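Local coordinates for DUF2442 domain-containing protein (Nitrosomonas europaea, PDB 2AUW) that is of unknown function but may bind DNA, at residues M94-L104 and I134-R145. Numbering follows the deposited sequence.
Sequences MFGDWMHRNNL and IWLACLGWEATR
W98 drives its indole between W135, C138, W141 and E142, a knob in a hole of the facing helix, which runs nearly parallel at 20° with the axes 11.0 Å apart. This is the tight part. C138 sits over one indole face, its CB 3.4 Å from the centroid of the W98 five-membered ring in a CH-pi contact and its SG over the six-membered ring, while L104 CD1 covers the opposite face. The W98 edge points at the face of W141 in an offset edge-to-face pair, planes at 80°. With CG anti to the backbone N (chi1 169°), the W98 ring is carried out toward the facing helix.

Polar groups take over on the more solvent-accessible side. R101 grips E142 side-on, NE to OE2 at 2.7 Å and NH1 to OE1 at 2.9 Å, both oxygens near the guanidinium plane. N102 ND2 reaches the same OE2 at 2.8 Å, on the face from which R101 NE comes, and also donates to W98 O. Replacing E142 by alanine removes both oxygens and would probably leave the R101 guanidinium without its countercharge and N102 ND2 without one of its two acceptors. At the other end, M94 CE rests on the face of W135, 3.8 Å from the centroid of its five-membered ring.

Helices 92-101 and 132-144 thus pair within a helical bundle: L113 of helix 106-113 backs W98 and C138, and V120 of helix 117-124 packs on F95.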
HETATM    1  N   MSE B  94      -4.398  -3.401  20.413  1.00 23.12           N
HETATM    2  CA  MSE B  94      -5.585  -2.853  21.083  1.00 25.17           C
HETATM    3  C   MSE B  94      -6.500  -2.182  20.056  1.00 23.73           C
HETATM    4  O   MSE B  94      -7.726  -2.371  20.057  1.00 23.83           O
HETATM    5  CB  MSE B  94      -5.159  -1.859  22.184  1.00 23.68           C
HETATM    6  CG  MSE B  94      -4.634  -2.540  23.441  1.00 26.04           C
HETATM    7 SE   MSE B  94      -3.732  -1.283  24.590  0.89 33.07          SE
HETATM    8  CE  MSE B  94      -5.243  -0.130  25.055  1.00 27.99           C
ATOM      9  N   PHE B  95      -5.887  -1.432  19.145  1.00 22.23           N
ATOM     10  CA  PHE B  95      -6.597  -0.724  18.088  1.00 23.13           C
ATOM     11  C   PHE B  95      -7.222  -1.706  17.086  1.00 22.57           C
ATOM     12  O   PHE B  95      -8.405  -1.573  16.720  1.00 23.33           O
ATOM     13  CB  PHE B  95      -5.636   0.246  17.370  1.00 22.14           C
ATOM     14  CG  PHE B  95      -6.311   1.150  16.365  1.00 23.72           C
ATOM     15  CD1 PHE B  95      -7.009   2.292  16.795  1.00 25.54           C
ATOM     16  CD2 PHE B  95      -6.251   0.868  14.997  1.00 22.92           C
ATOM     17  CE1 PHE B  95      -7.652   3.156  15.892  1.00 23.89           C
ATOM     18  CE2 PHE B  95      -6.889   1.724  14.060  1.00 24.23           C
ATOM     19  CZ  PHE B  95      -7.587   2.883  14.519  1.00 24.51           C
ATOM     20  N   GLY B  96      -6.437  -2.675  16.638  1.00 24.14           N
ATOM     21  CA  GLY B  96      -6.941  -3.739  15.747  1.00 25.21           C
ATOM     22  C   GLY B  96      -8.055  -4.577  16.373  1.00 25.70           C
ATOM     23  O   GLY B  96      -9.032  -4.921  15.694  1.00 27.17           O
ATOM     24  N   ASP B  97      -7.936  -4.879  17.662  1.00 26.43           N
ATOM     25  CA  ASP B  97      -8.988  -5.587  18.414  1.00 26.85           C
ATOM     26  C   ASP B  97     -10.284  -4.767  18.453  1.00 27.61           C
ATOM     27  O   ASP B  97     -11.371  -5.318  18.270  1.00 27.50           O
ATOM     28  CB  ASP B  97      -8.538  -5.863  19.848  1.00 27.99           C
ATOM     29  CG  ASP B  97      -7.501  -6.986  19.952  1.00 28.42           C
ATOM     30  OD1 ASP B  97      -7.166  -7.623  18.932  1.00 32.52           O
ATOM     31  OD2 ASP B  97      -7.027  -7.225  21.074  1.00 32.51           O
ATOM     32  N   TRP B  98     -10.165  -3.452  18.678  1.00 25.94           N
ATOM     33  CA  TRP B  98     -11.315  -2.551  18.612  1.00 25.84           C
ATOM     34  C   TRP B  98     -12.004  -2.566  17.247  1.00 26.27           C
ATOM     35  O   TRP B  98     -13.230  -2.605  17.179  1.00 26.60           O
ATOM     36  CB  TRP B  98     -10.926  -1.119  19.035  1.00 24.28           C
ATOM     37  CG  TRP B  98     -11.967  -0.080  18.749  1.00 24.55           C
ATOM     38  CD1 TRP B  98     -13.041   0.261  19.528  1.00 23.47           C
ATOM     39  CD2 TRP B  98     -11.997   0.798  17.616  1.00 23.38           C
ATOM     40  NE1 TRP B  98     -13.758   1.278  18.922  1.00 25.93           N
ATOM     41  CE2 TRP B  98     -13.131   1.625  17.753  1.00 23.49           C
ATOM     42  CE3 TRP B  98     -11.164   0.956  16.489  1.00 22.61           C
ATOM     43  CZ2 TRP B  98     -13.465   2.600  16.809  1.00 24.29           C
ATOM     44  CZ3 TRP B  98     -11.504   1.928  15.532  1.00 22.55           C
ATOM     45  CH2 TRP B  98     -12.652   2.722  15.704  1.00 25.21           C
HETATM   46  N   MSE B  99     -11.228  -2.550  16.164  1.00 26.83           N
HETATM   47  CA  MSE B  99     -11.798  -2.689  14.820  1.00 28.80           C
HETATM   48  C   MSE B  99     -12.493  -4.050  14.631  1.00 29.53           C
HETATM   49  O   MSE B  99     -13.658  -4.127  14.186  1.00 28.83           O
HETATM   50  CB  MSE B  99     -10.717  -2.515  13.748  1.00 28.19           C
HETATM   51  CG  MSE B  99     -10.132  -1.083  13.638  1.00 28.49           C
HETATM   52 SE   MSE B  99      -8.807  -1.004  12.188  0.84 32.97          SE
HETATM   53  CE  MSE B  99      -7.987  -2.634  12.533  1.00 38.61           C
ATOM     54  N   HIS B 100     -11.776  -5.108  14.983  1.00 29.65           N
ATOM     55  CA  HIS B 100     -12.279  -6.464  14.834  1.00 31.81           C
ATOM     56  C   HIS B 100     -13.600  -6.693  15.582  1.00 31.86           C
ATOM     57  O   HIS B 100     -14.602  -7.115  14.977  1.00 32.28           O
ATOM     58  CB  HIS B 100     -11.232  -7.517  15.218  1.00 31.58           C
ATOM     59  CG  HIS B 100     -11.616  -8.898  14.773  1.00 36.36           C
ATOM     60  ND1 HIS B 100     -12.153  -9.835  15.632  1.00 40.05           N
ATOM     61  CD2 HIS B 100     -11.608  -9.475  13.546  1.00 38.56           C
ATOM     62  CE1 HIS B 100     -12.430 -10.942  14.959  1.00 39.45           C
ATOM     63  NE2 HIS B 100     -12.118 -10.746  13.690  1.00 39.58           N
ATOM     64  N   ARG B 101     -13.623  -6.382  16.869  1.00 32.43           N
ATOM     65  CA  ARG B 101     -14.798  -6.668  17.685  1.00 33.94           C
ATOM     66  C   ARG B 101     -15.986  -5.791  17.285  1.00 34.75           C
ATOM     67  O   ARG B 101     -17.138  -6.086  17.646  1.00 35.93           O
ATOM     68  CB  ARG B 101     -14.492  -6.518  19.170  1.00 33.38           C
ATOM     69  CG  ARG B 101     -14.134  -5.099  19.619  1.00 33.06           C
ATOM     70  CD  ARG B 101     -13.762  -5.114  21.087  1.00 33.09           C
ATOM     71  NE  ARG B 101     -13.558  -3.776  21.627  1.00 32.62           N
ATOM     72  CZ  ARG B 101     -12.426  -3.352  22.165  1.00 31.86           C
ATOM     73  NH1 ARG B 101     -12.343  -2.120  22.626  1.00 32.38           N
ATOM     74  NH2 ARG B 101     -11.390  -4.164  22.257  1.00 34.87           N
ATOM     75  N   ASN B 102     -15.716  -4.713  16.552  1.00 34.27           N
ATOM     76  CA  ASN B 102     -16.795  -3.887  16.029  1.00 34.32           C
ATOM     77  C   ASN B 102     -17.055  -4.052  14.555  1.00 34.16           C
ATOM     78  O   ASN B 102     -17.816  -3.281  13.973  1.00 35.09           O
ATOM     79  CB  ASN B 102     -16.587  -2.419  16.393  1.00 33.74           C
ATOM     80  CG  ASN B 102     -16.706  -2.197  17.857  1.00 34.06           C
ATOM     81  OD1 ASN B 102     -17.790  -2.304  18.415  1.00 34.55           O
ATOM     82  ND2 ASN B 102     -15.592  -1.928  18.508  1.00 32.38           N
ATOM     83  N   ASN B 103     -16.437  -5.072  13.957  0.60 34.51           N
ATOM     84  CA  ASN B 103     -16.525  -5.361  12.518  0.60 34.52           C
ATOM     85  C   ASN B 103     -16.258  -4.184  11.578  0.60 34.49           C
ATOM     86  O   ASN B 103     -16.900  -4.036  10.524  0.60 33.94           O
ATOM     87  CB  ASN B 103     -17.860  -6.042  12.175  0.60 35.53           C
ATOM     88  CG  ASN B 103     -17.736  -7.527  12.131  0.60 35.91           C
ATOM     89  OD1 ASN B 103     -18.128  -8.224  13.062  0.60 36.84           O
ATOM     90  ND2 ASN B 103     -17.153  -8.030  11.056  0.60 39.73           N
ATOM     91  N   LEU B 104     -15.296  -3.357  11.968  1.00 33.40           N
ATOM     92  CA  LEU B 104     -14.967  -2.134  11.239  1.00 32.88           C
ATOM     93  C   LEU B 104     -13.933  -2.392  10.159  1.00 31.99           C
ATOM     94  O   LEU B 104     -13.042  -3.209  10.351  1.00 32.85           O
ATOM     95  CB  LEU B 104     -14.422  -1.066  12.208  1.00 32.95           C
ATOM     96  CG  LEU B 104     -15.328  -0.619  13.361  1.00 33.93           C
ATOM     97  CD1 LEU B 104     -14.719   0.560  14.093  1.00 33.76           C
ATOM     98  CD2 LEU B 104     -16.702  -0.258  12.880  1.00 36.33           C
ATOM     99  N   ILE B 134      -6.853   9.315  20.587  1.00 24.27           N
ATOM    100  CA  ILE B 134      -7.455   8.410  19.600  1.00 23.20           C
ATOM    101  C   ILE B 134      -8.042   7.197  20.302  1.00 23.62           C
ATOM    102  O   ILE B 134      -9.188   6.819  20.036  1.00 22.52           O
ATOM    103  CB  ILE B 134      -6.420   8.002  18.493  1.00 23.19           C
ATOM    104  CG1 ILE B 134      -6.184   9.185  17.535  1.00 23.67           C
ATOM    105  CG2 ILE B 134      -6.882   6.730  17.709  1.00 23.87           C
ATOM    106  CD1 ILE B 134      -7.470   9.645  16.809  1.00 25.73           C
ATOM    107  N   TRP B 135      -7.275   6.583  21.212  1.00 23.06           N
ATOM    108  CA  TRP B 135      -7.810   5.445  21.958  1.00 23.34           C
ATOM    109  C   TRP B 135      -9.046   5.784  22.814  1.00 23.78           C
ATOM    110  O   TRP B 135     -10.019   5.032  22.839  1.00 23.74           O
ATOM    111  CB  TRP B 135      -6.720   4.736  22.772  1.00 21.91           C
ATOM    112  CG  TRP B 135      -7.239   3.487  23.418  1.00 22.82           C
ATOM    113  CD1 TRP B 135      -7.333   3.231  24.763  1.00 22.36           C
ATOM    114  CD2 TRP B 135      -7.800   2.348  22.750  1.00 21.52           C
ATOM    115  NE1 TRP B 135      -7.914   2.001  24.964  1.00 21.12           N
ATOM    116  CE2 TRP B 135      -8.188   1.429  23.750  1.00 22.72           C
ATOM    117  CE3 TRP B 135      -7.986   2.003  21.398  1.00 21.89           C
ATOM    118  CZ2 TRP B 135      -8.758   0.190  23.449  1.00 22.63           C
ATOM    119  CZ3 TRP B 135      -8.570   0.764  21.098  1.00 22.13           C
ATOM    120  CH2 TRP B 135      -8.934  -0.131  22.130  1.00 22.55           C
ATOM    121  N   LEU B 136      -9.025   6.930  23.488  1.00 23.80           N
ATOM    122  CA  LEU B 136     -10.212   7.385  24.200  1.00 23.63           C
ATOM    123  C   LEU B 136     -11.405   7.528  23.232  1.00 24.06           C
ATOM    124  O   LEU B 136     -12.529   7.138  23.566  1.00 24.09           O
ATOM    125  CB  LEU B 136      -9.909   8.706  24.921  1.00 23.67           C
ATOM    126  CG  LEU B 136      -8.945   8.648  26.125  1.00 24.02           C
ATOM    127  CD1 LEU B 136      -8.662  10.069  26.590  1.00 24.35           C
ATOM    128  CD2 LEU B 136      -9.549   7.849  27.274  1.00 23.96           C
ATOM    129  N   ALA B 137     -11.149   8.052  22.029  1.00 23.72           N
ATOM    130  CA  ALA B 137     -12.177   8.149  20.989  1.00 23.32           C
ATOM    131  C   ALA B 137     -12.724   6.789  20.586  1.00 24.04           C
ATOM    132  O   ALA B 137     -13.945   6.669  20.430  1.00 24.74           O
ATOM    133  CB  ALA B 137     -11.680   8.904  19.740  1.00 23.55           C
ATOM    134  N   CYS B 138     -11.852   5.781  20.440  1.00 23.93           N
ATOM    135  CA  CYS B 138     -12.309   4.399  20.152  1.00 24.57           C
ATOM    136  C   CYS B 138     -13.300   3.929  21.214  1.00 25.28           C
ATOM    137  O   CYS B 138     -14.391   3.462  20.876  1.00 24.81           O
ATOM    138  CB  CYS B 138     -11.148   3.395  20.006  1.00 24.05           C
ATOM    139  SG  CYS B 138      -9.983   3.773  18.660  1.00 25.05           S
ATOM    140  N   LEU B 139     -12.932   4.117  22.485  1.00 26.18           N
ATOM    141  CA  LEU B 139     -13.757   3.698  23.615  1.00 28.04           C
ATOM    142  C   LEU B 139     -15.059   4.508  23.723  1.00 28.18           C
ATOM    143  O   LEU B 139     -16.115   3.954  24.021  1.00 28.89           O
ATOM    144  CB  LEU B 139     -12.959   3.735  24.934  1.00 28.01           C
ATOM    145  CG  LEU B 139     -11.773   2.766  25.020  1.00 29.67           C
ATOM    146  CD1 LEU B 139     -11.028   2.905  26.346  1.00 29.26           C
ATOM    147  CD2 LEU B 139     -12.212   1.333  24.782  1.00 29.95           C
ATOM    148  N   GLY B 140     -14.994   5.804  23.443  1.00 28.96           N
ATOM    149  CA  GLY B 140     -16.183   6.648  23.433  1.00 29.00           C
ATOM    150  C   GLY B 140     -17.158   6.277  22.339  1.00 29.90           C
ATOM    151  O   GLY B 140     -18.374   6.259  22.562  1.00 29.24           O
ATOM    152  N   TRP B 141     -16.629   5.984  21.150  1.00 30.38           N
ATOM    153  CA  TRP B 141     -17.473   5.530  20.061  1.00 31.50           C
ATOM    154  C   TRP B 141     -18.153   4.210  20.439  1.00 32.40           C
ATOM    155  O   TRP B 141     -19.343   4.020  20.191  1.00 32.51           O
ATOM    156  CB  TRP B 141     -16.674   5.376  18.774  1.00 31.55           C
ATOM    157  CG  TRP B 141     -17.512   4.894  17.620  1.00 30.65           C
ATOM    158  CD1 TRP B 141     -18.216   5.660  16.731  1.00 32.65           C
ATOM    159  CD2 TRP B 141     -17.714   3.529  17.231  1.00 30.42           C
ATOM    160  NE1 TRP B 141     -18.873   4.848  15.822  1.00 31.51           N
ATOM    161  CE2 TRP B 141     -18.570   3.537  16.100  1.00 32.50           C
ATOM    162  CE3 TRP B 141     -17.265   2.294  17.741  1.00 32.04           C
ATOM    163  CZ2 TRP B 141     -18.974   2.354  15.448  1.00 32.43           C
ATOM    164  CZ3 TRP B 141     -17.672   1.117  17.101  1.00 33.32           C
ATOM    165  CH2 TRP B 141     -18.527   1.163  15.958  1.00 31.39           C
ATOM    166  N   GLU B 142     -17.399   3.302  21.044  1.00 33.01           N
ATOM    167  CA  GLU B 142     -17.968   2.020  21.505  1.00 34.42           C
ATOM    168  C   GLU B 142     -19.070   2.185  22.538  1.00 34.79           C
ATOM    169  O   GLU B 142     -20.008   1.386  22.579  1.00 35.74           O
ATOM    170  CB  GLU B 142     -16.881   1.130  22.094  1.00 34.22           C
ATOM    171  CG  GLU B 142     -16.260   0.212  21.105  1.00 35.67           C
ATOM    172  CD  GLU B 142     -15.508  -0.914  21.773  1.00 35.62           C
ATOM    173  OE1 GLU B 142     -14.829  -0.667  22.787  1.00 37.62           O
ATOM    174  OE2 GLU B 142     -15.579  -2.042  21.257  1.00 36.45           O
ATOM    175  N   ALA B 143     -18.952   3.213  23.371  1.00 35.90           N
ATOM    176  CA  ALA B 143     -19.901   3.468  24.454  1.00 37.80           C
ATOM    177  C   ALA B 143     -21.210   4.077  23.979  1.00 38.82           C
ATOM    178  O   ALA B 143     -22.220   3.992  24.666  1.00 38.65           O
ATOM    179  CB  ALA B 143     -19.278   4.371  25.491  1.00 38.16           C
ATOM    180  N   THR B 144     -21.184   4.704  22.809  1.00 39.87           N
ATOM    181  CA  THR B 144     -22.330   5.452  22.296  1.00 41.30           C
ATOM    182  C   THR B 144     -22.844   4.794  21.016  1.00 42.98           C
ATOM    183  O   THR B 144     -24.034   4.862  20.726  1.00 42.75           O
ATOM    184  CB  THR B 144     -21.933   6.896  21.956  1.00 40.96           C
ATOM    185  OG1 THR B 144     -20.782   6.866  21.101  1.00 39.70           O
ATOM    186  CG2 THR B 144     -21.599   7.672  23.227  1.00 41.05           C
ATOM    187  N   ARG B 145     -21.923   4.179  20.262  1.00 45.05           N
ATOM    188  CA  ARG B 145     -22.177   3.613  18.930  1.00 47.29           C
ATOM    189  C   ARG B 145     -23.288   4.372  18.195  1.00 48.37           C
ATOM    190  O   ARG B 145     -24.394   3.846  18.012  1.00 49.42           O
ATOM    191  CB  ARG B 145     -22.470   2.106  19.024  1.00 47.73           C
ATOM    192  CG  ARG B 145     -21.218   1.244  19.140  1.00 48.59           C
ATOM    193  CD  ARG B 145     -21.502  -0.170  18.642  1.00 52.70           C
ATOM    194  NE  ARG B 145     -20.414  -1.108  18.907  1.00 54.09           N
ATOM    195  CZ  ARG B 145     -20.190  -1.700  20.085  1.00 55.80           C
ATOM    196  NH1 ARG B 145     -20.962  -1.444  21.141  1.00 57.01           N
ATOM    197  NH2 ARG B 145     -19.180  -2.546  20.215  1.00 56.30           N
TER